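Local coordinates for Mll8374 protein (Mesorhizobium loti, PDB 3B5E), which probably hydrolyses carboxylic esters as a single-domain carboxylesterase of the alpha/beta-hydrolase fold, at residues E8-L12 with Y20-G24; D15-Y20 with A102-H106; S29-L35 with T56-A62; L36-D42 with Q68-W74. All blocks are in the same frame, centred on the assembly; numbering follows the deposited sequence. Where two conformers were deposited one is given.

Contact 1: residues E8-L12 with Y20-G24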
# COMPACT_ATOMS: atom_id res chain seq x y z
N GLU A 8 6.36 -0.16 -25.94
CA GLU A 8 5.76 -0.15 -24.56
C GLU A 8 6.62 0.72 -23.65
O GLU A 8 7.82 0.45 -23.48
CB GLU A 8 5.65 -1.57 -23.98
CG GLU A 8 4.67 -1.69 -22.79
CD GLU A 8 4.48 -3.14 -22.31
OE1 GLU A 8 5.38 -3.97 -22.55
OE2 GLU A 8 3.44 -3.44 -21.69
N ASN A 9 6.02 1.76 -23.08
CA ASN A 9 6.76 2.69 -22.24
C ASN A 9 7.04 2.14 -20.86
O ASN A 9 8.02 2.54 -20.25
CB ASN A 9 6.05 4.04 -22.16
CG ASN A 9 6.24 4.87 -23.41
OD1 ASN A 9 7.33 4.91 -24.01
ND2 ASN A 9 5.18 5.55 -23.80
N SER A 10 6.16 1.25 -20.38
CA SER A 10 6.30 0.69 -19.04
C SER A 10 6.19 -0.83 -19.00
O SER A 10 5.29 -1.37 -18.35
CB SER A 10 5.28 1.31 -18.10
OG SER A 10 5.38 2.73 -18.08
N PRO A 11 7.15 -1.53 -19.60
CA PRO A 11 7.16 -2.98 -19.55
C PRO A 11 7.38 -3.45 -18.10
O PRO A 11 7.86 -2.67 -17.26
CB PRO A 11 8.37 -3.35 -20.40
CG PRO A 11 9.29 -2.19 -20.21
CD PRO A 11 8.36 -1.02 -20.27
N LEU A 12 7.05 -4.71 -17.82
CA LEU A 12 7.39 -5.34 -16.54
C LEU A 12 8.90 -5.52 -16.42
O LEU A 12 9.53 -6.19 -17.23
CB LEU A 12 6.68 -6.69 -16.38
CG LEU A 12 6.71 -7.28 -14.97
CD1 LEU A 12 5.77 -6.51 -14.00
CD2 LEU A 12 6.35 -8.79 -15.06
N TYR A 20 8.02 -5.06 -11.36
CA TYR A 20 7.34 -3.77 -11.35
C TYR A 20 7.33 -3.09 -12.69
O TYR A 20 8.17 -3.37 -13.54
CB TYR A 20 7.92 -2.82 -10.27
CG TYR A 20 9.29 -2.31 -10.59
CD1 TYR A 20 10.41 -3.15 -10.49
CD2 TYR A 20 9.47 -1.02 -11.07
CE1 TYR A 20 11.69 -2.69 -10.82
CE2 TYR A 20 10.72 -0.55 -11.40
CZ TYR A 20 11.83 -1.37 -11.28
OH TYR A 20 13.06 -0.84 -11.64
N ARG A 21 6.38 -2.17 -12.85
CA ARG A 21 6.34 -1.26 -13.97
C ARG A 21 6.54 0.16 -13.42
O ARG A 21 6.06 0.49 -12.31
CB ARG A 21 4.99 -1.33 -14.66
CG ARG A 21 4.69 -2.66 -15.28
CD ARG A 21 3.30 -2.64 -15.86
NE ARG A 21 2.92 -3.97 -16.35
CZ ARG A 21 3.16 -4.44 -17.57
NH1 ARG A 21 3.75 -3.72 -18.52
NH2 ARG A 21 2.78 -5.67 -17.86
N LEU A 22 7.21 0.98 -14.22
CA LEU A 22 7.49 2.38 -13.88
C LEU A 22 6.77 3.28 -14.86
O LEU A 22 7.12 3.29 -16.06
CB LEU A 22 9.00 2.68 -13.93
CG LEU A 22 9.44 4.04 -13.34
CD1 LEU A 22 9.24 4.12 -11.78
CD2 LEU A 22 10.86 4.37 -13.72
N LEU A 23 5.77 4.00 -14.36
CA LEU A 23 4.95 4.91 -15.17
C LEU A 23 5.10 6.39 -14.79
O LEU A 23 5.37 6.74 -13.65
CB LEU A 23 3.47 4.48 -15.11
CG LEU A 23 3.14 3.01 -15.40
CD1 LEU A 23 3.17 2.06 -14.17
CD2 LEU A 23 1.77 3.02 -16.00
N GLY A 24 5.02 7.26 -15.79
CA GLY A 24 5.03 8.71 -15.56
C GLY A 24 6.36 9.31 -15.14
O GLY A 24 6.41 10.46 -14.74
O HOH W 1 8.32 -0.12 -16.65
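The edge strand 20-23 of the main sheet of this alpha/beta-hydrolase fold takes the N-terminal loop along its outer rim, where S10, L12 and R21 carry most of the contact. Within residues 8-12 side chains and one water do the joining; backbone pairing with the strand comes just beyond, between L13 and Y20. The chain of R21 is extended from CG to NE and runs alongside the loop, CG, CD and the guanidinium all passing S10 O. At its end R21 NH1 gives a bond of 2.8 Å to S10 O, which lies close to the guanidinium plane (N-H...O 153°). In the modelled conformer of E8, OE2 lies 3.2 Å from R21 NH1, a weak and doubtful salt bridge. L12 N sits over one guanidinium face, 3.5 Å from R21 NH1. In the other direction S10 OG donates to L22 O at 2.7 Å, reaching it from above the carbonyl plane, and rests 3.5 Å from L23 CG. The S10 chi1 of -55° turns the hydroxyl away from its own carbonyl and onto the strand. Water 1 bridges the two segments, giving to P11 O and accepting from L22 N. L12 CD1 packs 3.8 Å from Y20 N. On its far side strand 20-23 pairs antiparallel with strand 58-62, while R21 NE forms a salt bridge with E43 of the loop before helix 47-53.

Contact 2: residues D15-Y20 with A102-H106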
# COMPACT_ATOMS: atom_id res chain seq x y z
N ASP A 15 14.45 -7.40 -12.89
CA ASP A 15 15.77 -7.65 -12.31
C ASP A 15 15.94 -7.20 -10.86
O ASP A 15 17.00 -7.43 -10.27
CB ASP A 15 16.88 -7.06 -13.16
CG ASP A 15 16.63 -5.64 -13.52
OD1 ASP A 15 15.51 -5.15 -13.26
OD2 ASP A 15 17.54 -5.03 -14.11
N LEU A 16 14.92 -6.58 -10.26
CA LEU A 16 14.95 -6.29 -8.82
C LEU A 16 14.14 -7.38 -8.08
O LEU A 16 13.63 -8.29 -8.70
CB LEU A 16 14.44 -4.86 -8.53
CG LEU A 16 15.22 -3.72 -9.18
CD1 LEU A 16 14.71 -2.33 -8.74
CD2 LEU A 16 16.70 -3.88 -8.89
N ALA A 17 14.05 -7.28 -6.76
CA ALA A 17 13.45 -8.35 -5.95
C ALA A 17 11.98 -8.60 -6.25
O ALA A 17 11.51 -9.72 -6.12
CB ALA A 17 13.65 -8.04 -4.46
N PHE A 18 11.25 -7.55 -6.65
CA PHE A 18 9.84 -7.63 -7.02
C PHE A 18 9.67 -7.18 -8.46
O PHE A 18 10.30 -6.20 -8.85
CB PHE A 18 8.97 -6.72 -6.11
CG PHE A 18 8.82 -7.24 -4.71
CD1 PHE A 18 9.90 -7.25 -3.84
CD2 PHE A 18 7.61 -7.76 -4.28
CE1 PHE A 18 9.75 -7.76 -2.55
CE2 PHE A 18 7.47 -8.25 -3.00
CZ PHE A 18 8.54 -8.27 -2.15
N PRO A 19 8.83 -7.87 -9.24
CA PRO A 19 8.57 -7.30 -10.56
C PRO A 19 7.78 -5.99 -10.44
O PRO A 19 7.01 -5.82 -9.50
CB PRO A 19 7.75 -8.37 -11.28
CG PRO A 19 7.80 -9.56 -10.43
CD PRO A 19 8.08 -9.11 -9.04
N TYR A 20 8.02 -5.06 -11.36
CA TYR A 20 7.34 -3.77 -11.35
C TYR A 20 7.33 -3.09 -12.69
O TYR A 20 8.17 -3.37 -13.54
CB TYR A 20 7.92 -2.82 -10.27
CG TYR A 20 9.29 -2.31 -10.59
CD1 TYR A 20 10.41 -3.15 -10.49
CD2 TYR A 20 9.47 -1.02 -11.07
CE1 TYR A 20 11.69 -2.69 -10.82
CE2 TYR A 20 10.72 -0.55 -11.40
CZ TYR A 20 11.83 -1.37 -11.28
OH TYR A 20 13.06 -0.84 -11.64
N ALA A 102 14.77 0.33 -5.84
CA ALA A 102 13.95 1.04 -6.83
C ALA A 102 14.16 2.56 -6.74
O ALA A 102 14.27 3.26 -7.76
CB ALA A 102 12.46 0.68 -6.69
N ALA A 103 14.23 3.09 -5.52
CA ALA A 103 14.47 4.54 -5.34
C ALA A 103 15.84 4.98 -5.88
O ALA A 103 15.97 6.02 -6.56
CB ALA A 103 14.30 4.92 -3.85
N LYS A 104 16.87 4.20 -5.59
CA LYS A 104 18.22 4.49 -6.08
C LYS A 104 18.26 4.44 -7.62
O LYS A 104 18.84 5.31 -8.29
CB LYS A 104 19.24 3.49 -5.51
CG LYS A 104 19.77 3.83 -4.12
N ARG A 105 17.66 3.40 -8.18
CA ARG A 105 17.71 3.18 -9.60
C ARG A 105 17.02 4.30 -10.42
O ARG A 105 17.51 4.68 -11.50
CB ARG A 105 17.08 1.83 -9.93
CG ARG A 105 16.88 1.66 -11.40
CD ARG A 105 16.32 0.34 -11.70
NE ARG A 105 17.34 -0.69 -11.77
CZ ARG A 105 17.06 -1.95 -12.13
NH1 ARG A 105 15.80 -2.32 -12.43
NH2 ARG A 105 18.05 -2.83 -12.17
N HIS A 106 15.90 4.80 -9.92
CA HIS A 106 15.07 5.75 -10.66
C HIS A 106 15.06 7.16 -10.07
O HIS A 106 14.31 8.03 -10.51
CB HIS A 106 13.67 5.19 -10.77
CG HIS A 106 13.61 3.84 -11.44
ND1 HIS A 106 13.91 3.66 -12.78
CD2 HIS A 106 13.28 2.62 -10.96
CE1 HIS A 106 13.75 2.39 -13.09
NE2 HIS A 106 13.38 1.73 -12.00
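The guanidinium of R105 carries L16 on one face and meets both the D15 carboxylate and Y20 OH at its edge. L16 CD2 stands 3.6 Å above the guanidinium plane, offset toward the rim, and L16 runs antiparallel to the arginine chain. NH1 and NH2 of R105 each take one carboxylate oxygen of D15: NH1 to OD1 at 3.0 Å, nearly straight at 171° and in the guanidinium plane, and NH2 to OD2 at 3.0 Å, more bent. Both nitrogens come from above the carboxylate plane, so the fork is twisted and not coplanar. The bend of R105 at chi3 (-83°) swings the guanidinium back toward the loop. One face of the H106 imidazole is covered over its centre by R105 CG, 3.5 Å above the plane, and its edge points at Y20. These residues fasten the loop that leads into edge strand 20-23 to the C-terminal end of helix 85-106, one of the helices packed against the hydrolase sheet. Y20 OH lies 2.6 Å from H106 NE2 in a short hydrogen bond and also accepts from R105 NH1 at 3.2 Å. The two aromatic rings touch at their rims, with planes 73° apart. Deeper in, L16 CD1 touches A102 CB at 4.3 Å and the L16 side chain reaches F98 and E101, while F98 also meets the Y20 ring edge-to-face.

Contact 3: residues S29-L35 with T56-A62; sequences SRECLFL and TATLVAA
F34 and V60 project together from neighbouring parallel strands, and V60 packs against one face of the phenyl ring. V60 CB sits over the F34 ring face, 4.2 Å from its centroid and offset toward the rim, a CH-pi contact. With CG1 anti to the backbone N (chi1 -180°), V60 lays that methyl against the CD2-CE2 side of the ring, on the face that CB covers, and CG2 lies over the same face. The opposite face of the sheet is filled by leucines and alanines. L33 lodges between A57 and L59: its CD1 meets A57 CB at 3.8 Å and its CB meets L59 CD2 at 3.8 Å. L35 CD1 settles over the small A61, 4.3 Å from its CB, and also touches L59 CD1. Strands 32-36 and 58-62 are the two strands of a beta-alpha-beta unit, and helix 47-53 between them covers this leucine face through V47 and A50. The F34 face instead takes L108 and L110 of the loop after helix 85-106, and the F34 ring stacks on F115 of strand 113-118. Five backbone hydrogen bonds alternate along the pair, from T58 N to E31 O through A62 N to L35 O; the straightest is L35 N to V60 O, 2.9 Å at 172°. At the start of the pair, S29 OG takes the E31 N-H in an ST turn, and water 2 gathers S29 O, T56 O and T58 OG1. Backbone bonds set the register, apolar side chains close both faces, and hydroxyls and water serve the solvent-facing end.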
# COMPACT_ATOMS: atom_id res chain seq x y z
N SER A 29 5.88 16.08 -12.09
CA SER A 29 5.84 15.99 -10.63
C SER A 29 7.03 15.25 -10.01
O SER A 29 7.46 14.22 -10.50
CB SER A 29 4.57 15.30 -10.19
OG SER A 29 4.51 15.28 -8.77
N ARG A 30 7.50 15.78 -8.88
CA ARG A 30 8.49 15.11 -8.04
C ARG A 30 7.87 14.02 -7.15
O ARG A 30 8.59 13.30 -6.47
CB ARG A 30 9.19 16.12 -7.13
CG ARG A 30 8.26 16.75 -6.06
N GLU A 31 6.55 13.94 -7.14
CA GLU A 31 5.86 12.99 -6.31
C GLU A 31 5.87 11.62 -6.96
O GLU A 31 5.83 11.49 -8.19
CB GLU A 31 4.42 13.41 -6.07
CG GLU A 31 4.26 14.81 -5.42
CD GLU A 31 5.11 15.04 -4.15
OE1 GLU A 31 5.14 14.14 -3.28
OE2 GLU A 31 5.72 16.13 -4.03
N CYS A 32 5.91 10.62 -6.09
CA CYS A 32 5.90 9.23 -6.46
C CYS A 32 4.77 8.53 -5.69
O CYS A 32 4.41 8.96 -4.60
CB CYS A 32 7.24 8.61 -6.11
SG CYS A 32 7.41 6.90 -6.56
N LEU A 33 4.18 7.50 -6.30
CA LEU A 33 3.29 6.57 -5.62
C LEU A 33 3.79 5.15 -5.87
O LEU A 33 3.96 4.73 -7.04
CB LEU A 33 1.85 6.65 -6.13
CG LEU A 33 0.87 7.73 -5.64
CD1 LEU A 33 1.42 9.11 -5.86
CD2 LEU A 33 -0.46 7.57 -6.38
N PHE A 34 4.02 4.42 -4.79
CA PHE A 34 4.17 2.97 -4.82
C PHE A 34 2.78 2.35 -4.69
O PHE A 34 2.03 2.72 -3.78
CB PHE A 34 5.04 2.45 -3.68
CG PHE A 34 6.50 2.70 -3.85
CD1 PHE A 34 7.04 3.96 -3.63
CD2 PHE A 34 7.34 1.67 -4.20
CE1 PHE A 34 8.41 4.19 -3.78
CE2 PHE A 34 8.71 1.89 -4.34
CZ PHE A 34 9.24 3.15 -4.11
N LEU A 35 2.43 1.48 -5.63
CA LEU A 35 1.12 0.85 -5.72
C LEU A 35 1.25 -0.64 -5.42
O LEU A 35 2.09 -1.33 -6.02
CB LEU A 35 0.52 1.05 -7.10
CG LEU A 35 0.53 2.43 -7.73
CD1 LEU A 35 -0.14 2.31 -9.13
CD2 LEU A 35 -0.19 3.42 -6.88
N THR A 56 0.36 12.98 -12.90
CA THR A 56 1.73 13.27 -13.32
C THR A 56 2.78 12.72 -12.35
O THR A 56 3.98 12.94 -12.54
CB THR A 56 1.96 14.78 -13.54
OG1 THR A 56 1.84 15.50 -12.32
CG2 THR A 56 1.00 15.35 -14.63
N ALA A 57 2.33 11.99 -11.32
CA ALA A 57 3.23 11.30 -10.42
C ALA A 57 3.93 10.12 -11.11
O ALA A 57 3.37 9.49 -12.01
CB ALA A 57 2.47 10.78 -9.13
N THR A 58 5.16 9.88 -10.69
CA THR A 58 5.84 8.64 -11.01
C THR A 58 5.17 7.52 -10.21
O THR A 58 5.04 7.61 -8.97
CB THR A 58 7.33 8.74 -10.67
OG1 THR A 58 7.89 9.83 -11.39
CG2 THR A 58 8.03 7.44 -11.05
N LEU A 59 4.77 6.48 -10.92
CA LEU A 59 4.14 5.32 -10.35
C LEU A 59 5.09 4.13 -10.40
O LEU A 59 5.63 3.80 -11.47
CB LEU A 59 2.84 4.99 -11.10
CG LEU A 59 1.84 6.13 -11.28
CD1 LEU A 59 0.62 5.58 -12.00
CD2 LEU A 59 1.45 6.83 -9.95
N VAL A 60 5.31 3.51 -9.24
CA VAL A 60 5.96 2.19 -9.13
C VAL A 60 4.84 1.19 -8.88
O VAL A 60 4.34 1.05 -7.76
CB VAL A 60 7.04 2.09 -8.03
CG1 VAL A 60 7.68 0.67 -7.98
CG2 VAL A 60 8.13 3.15 -8.20
N ALA A 61 4.44 0.50 -9.94
CA ALA A 61 3.37 -0.49 -9.87
C ALA A 61 4.04 -1.86 -9.66
O ALA A 61 4.46 -2.49 -10.62
CB ALA A 61 2.55 -0.45 -11.12
N ALA A 62 4.11 -2.28 -8.39
CA ALA A 62 4.82 -3.48 -7.98
C ALA A 62 3.92 -4.72 -7.99
O ALA A 62 2.70 -4.64 -7.76
CB ALA A 62 5.42 -3.27 -6.62
O HOH W 2 6.77 12.21 -12.41
O HOH W 3 0.57 -3.11 -7.53

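Contact 4: residues L36-D42 with Q68-W74. With SO4 (sulfate ion), chain C; EDO (1,2-ethanediol), chain E.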
# COMPACT_ATOMS: atom_id res chain seq x y z
N LEU A 36 0.44 -1.13 -4.46
CA LEU A 36 0.39 -2.55 -4.09
C LEU A 36 -1.03 -3.07 -4.19
O LEU A 36 -1.89 -2.78 -3.34
CB LEU A 36 0.94 -2.78 -2.68
CG LEU A 36 2.42 -2.46 -2.41
CD1 LEU A 36 2.64 -0.94 -2.16
CD2 LEU A 36 3.06 -3.30 -1.29
N HIS A 37 -1.23 -3.87 -5.22
CA HIS A 37 -2.51 -4.46 -5.60
C HIS A 37 -3.14 -5.42 -4.57
O HIS A 37 -2.47 -5.94 -3.69
CB HIS A 37 -2.30 -5.18 -6.96
CG HIS A 37 -1.35 -6.34 -6.91
ND1 HIS A 37 -1.69 -7.57 -6.38
CD2 HIS A 37 -0.05 -6.45 -7.28
CE1 HIS A 37 -0.65 -8.38 -6.42
NE2 HIS A 37 0.36 -7.73 -6.97
N GLY A 38 -4.44 -5.67 -4.74
CA GLY A 38 -5.13 -6.69 -3.98
C GLY A 38 -4.74 -8.09 -4.42
O GLY A 38 -4.14 -8.30 -5.48
N SER A 39 -5.09 -9.06 -3.59
CA SER A 39 -4.74 -10.46 -3.86
C SER A 39 -5.51 -11.00 -5.06
O SER A 39 -6.67 -10.62 -5.28
CB SER A 39 -4.99 -11.33 -2.65
OG SER A 39 -6.37 -11.63 -2.52
N GLY A 40 -4.84 -11.85 -5.84
CA GLY A 40 -5.46 -12.50 -6.97
C GLY A 40 -5.41 -11.75 -8.28
O GLY A 40 -5.90 -12.25 -9.27
N VAL A 41 -4.77 -10.58 -8.29
CA VAL A 41 -4.66 -9.73 -9.49
C VAL A 41 -3.19 -9.32 -9.66
O VAL A 41 -2.33 -9.84 -8.96
CB VAL A 41 -5.65 -8.53 -9.40
CG1 VAL A 41 -7.09 -9.05 -9.38
CG2 VAL A 41 -5.37 -7.67 -8.17
N ASP A 42 -2.91 -8.38 -10.56
CA ASP A 42 -1.52 -7.98 -10.79
C ASP A 42 -1.30 -6.46 -10.66
O ASP A 42 -2.20 -5.70 -10.27
CB ASP A 42 -1.03 -8.54 -12.14
CG ASP A 42 -1.66 -7.86 -13.35
OD1 ASP A 42 -2.19 -6.74 -13.24
OD2 ASP A 42 -1.61 -8.45 -14.43
N GLN A 68 -1.38 -16.43 -7.11
CA GLN A 68 -2.72 -16.74 -6.65
C GLN A 68 -3.59 -16.74 -7.89
O GLN A 68 -3.92 -15.68 -8.44
CB GLN A 68 -3.25 -15.74 -5.66
CG GLN A 68 -4.71 -16.03 -5.35
CD GLN A 68 -5.20 -15.24 -4.20
OE1 GLN A 68 -4.45 -15.00 -3.28
NE2 GLN A 68 -6.48 -14.82 -4.24
N GLU A 69 -3.94 -17.94 -8.33
CA GLU A 69 -4.72 -18.12 -9.54
C GLU A 69 -4.02 -17.41 -10.69
O GLU A 69 -2.84 -17.68 -10.93
CB GLU A 69 -6.15 -17.63 -9.29
CG GLU A 69 -6.77 -18.24 -8.04
CD GLU A 69 -8.28 -18.41 -8.12
OE1 GLU A 69 -8.89 -18.05 -9.15
OE2 GLU A 69 -8.86 -18.93 -7.15
N ASP A 70 -4.70 -16.49 -11.37
CA ASP A 70 -4.11 -15.76 -12.51
C ASP A 70 -3.36 -14.50 -12.09
O ASP A 70 -2.81 -13.80 -12.94
CB ASP A 70 -5.18 -15.40 -13.54
CG ASP A 70 -5.75 -16.63 -14.25
OD1 ASP A 70 -4.95 -17.51 -14.67
OD2 ASP A 70 -7.00 -16.71 -14.37
N GLY A 71 -3.34 -14.21 -10.80
CA GLY A 71 -2.63 -13.05 -10.30
C GLY A 71 -1.68 -13.43 -9.20
O GLY A 71 -1.05 -14.47 -9.26
N PHE A 72 -1.57 -12.54 -8.21
CA PHE A 72 -0.50 -12.57 -7.22
C PHE A 72 -1.02 -12.05 -5.87
O PHE A 72 -2.09 -11.42 -5.77
CB PHE A 72 0.72 -11.77 -7.74
CG PHE A 72 1.21 -12.25 -9.08
CD1 PHE A 72 2.10 -13.30 -9.17
CD2 PHE A 72 0.68 -11.71 -10.27
CE1 PHE A 72 2.48 -13.81 -10.41
CE2 PHE A 72 1.07 -12.22 -11.51
CZ PHE A 72 1.96 -13.26 -11.57
N ARG A 73 -0.23 -12.34 -4.85
CA ARG A 73 -0.46 -11.82 -3.52
C ARG A 73 0.88 -11.53 -2.86
O ARG A 73 1.92 -11.96 -3.35
CB ARG A 73 -1.30 -12.79 -2.68
CG ARG A 73 -0.74 -14.24 -2.56
CD ARG A 73 -1.67 -15.13 -1.72
NE ARG A 73 -1.89 -14.50 -0.42
CZ ARG A 73 -3.01 -13.92 -0.01
NH1 ARG A 73 -4.12 -13.97 -0.73
NH2 ARG A 73 -3.02 -13.34 1.19
N TRP A 74 0.81 -10.83 -1.74
CA TRP A 74 1.97 -10.24 -1.07
C TRP A 74 2.57 -11.11 0.03
O TRP A 74 3.74 -10.99 0.35
CB TRP A 74 1.57 -8.85 -0.53
CG TRP A 74 1.30 -7.91 -1.70
CD1 TRP A 74 0.09 -7.57 -2.21
CD2 TRP A 74 2.28 -7.25 -2.51
NE1 TRP A 74 0.25 -6.77 -3.30
CE2 TRP A 74 1.59 -6.55 -3.51
CE3 TRP A 74 3.68 -7.22 -2.50
CZ2 TRP A 74 2.23 -5.79 -4.45
CZ3 TRP A 74 4.31 -6.47 -3.44
CH2 TRP A 74 3.59 -5.78 -4.41
S SO4 C . -6.58 -11.56 1.28
O1 SO4 C . -5.33 -11.08 1.82
O2 SO4 C . -6.43 -12.38 0.10
O3 SO4 C . -7.36 -10.47 0.83
O4 SO4 C . -7.25 -12.38 2.28
C1 EDO E . -1.57 -20.49 -7.52
O1 EDO E . -1.53 -20.12 -8.91
C2 EDO E . -2.90 -21.15 -7.18
O2 EDO E . -3.73 -20.27 -6.42
O HOH W 4 -1.30 -11.30 -14.26
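The H37 ring lies against W74, planes 39° apart. W74 NE1 lies over the centre of one imidazole face, and D42 CA lies over the opposite face, so H37 is clasped between W74, just after strand 71-73, and V41-D42 of its own loop. The indole N-H does not aim at that ring: W74 NE1 donates in the indole plane to H37 O at 2.9 Å. The imidazole is held by both nitrogens, H37 ND1 giving a straight bond of 2.7 Å to G38 O and NE2 taking the G64 N-H. L36 lies across the indole, with CD2 over the six-membered ring of W74, 3.9 Å from its centroid. F72 is met edge-on by D42 CB. Between these side chains the backbones are tied by G40 N to F72 O (2.8 Å) and F72 N to V41 O (2.9 Å), and G71 CA lies close against G40 O. R73, bent at chi3, brings its guanidinium alongside S39. R73 NH1 gives to Q68 OE1 at 2.8 Å, in both planes, and to O2 of a bound sulfate at 2.9 Å, while S39 OG donates to the same O2 at 2.7 Å. Q68 thus steadies R73, and S39 and R73 together hold the sulfate, probably from the crystallisation liquor. W74 N bonds N120 OD1 on the probable nucleophile elbow. The H-G-S-G loop after strand 32-36 is the place where esterases of the alpha/beta-hydrolase fold commonly build the oxyanion hole, and its position beside the probable elbow is consistent with that role.

How the contacts relate
Contacts 1 and 3 belong to one sheet: L23 O to L59 N (2.8 Å) and R21 O to A61 N (2.9 Å) are probable hydrogen bonds joining edge strand 20-23 to the parallel pair. Contact 2 shares Y20 with contact 1 and packs Y20 CB 3.5 Å from A61 O of contact 3; H106 ND1 lies 3.3 Å from L22 CD2. In contact 4, L36-D42 continues directly from S29-L35 of contact 3, and A62 O lies 3.3 Å from H37 CD2, though the centres of the two contacts are about 20 Å apart. F18 CD2 meets W74 CZ3 at 3.6 Å, linking contact 2 to contact 4. Of the four, contact 4 touches the likely nucleophile elbow and carries the sulfate.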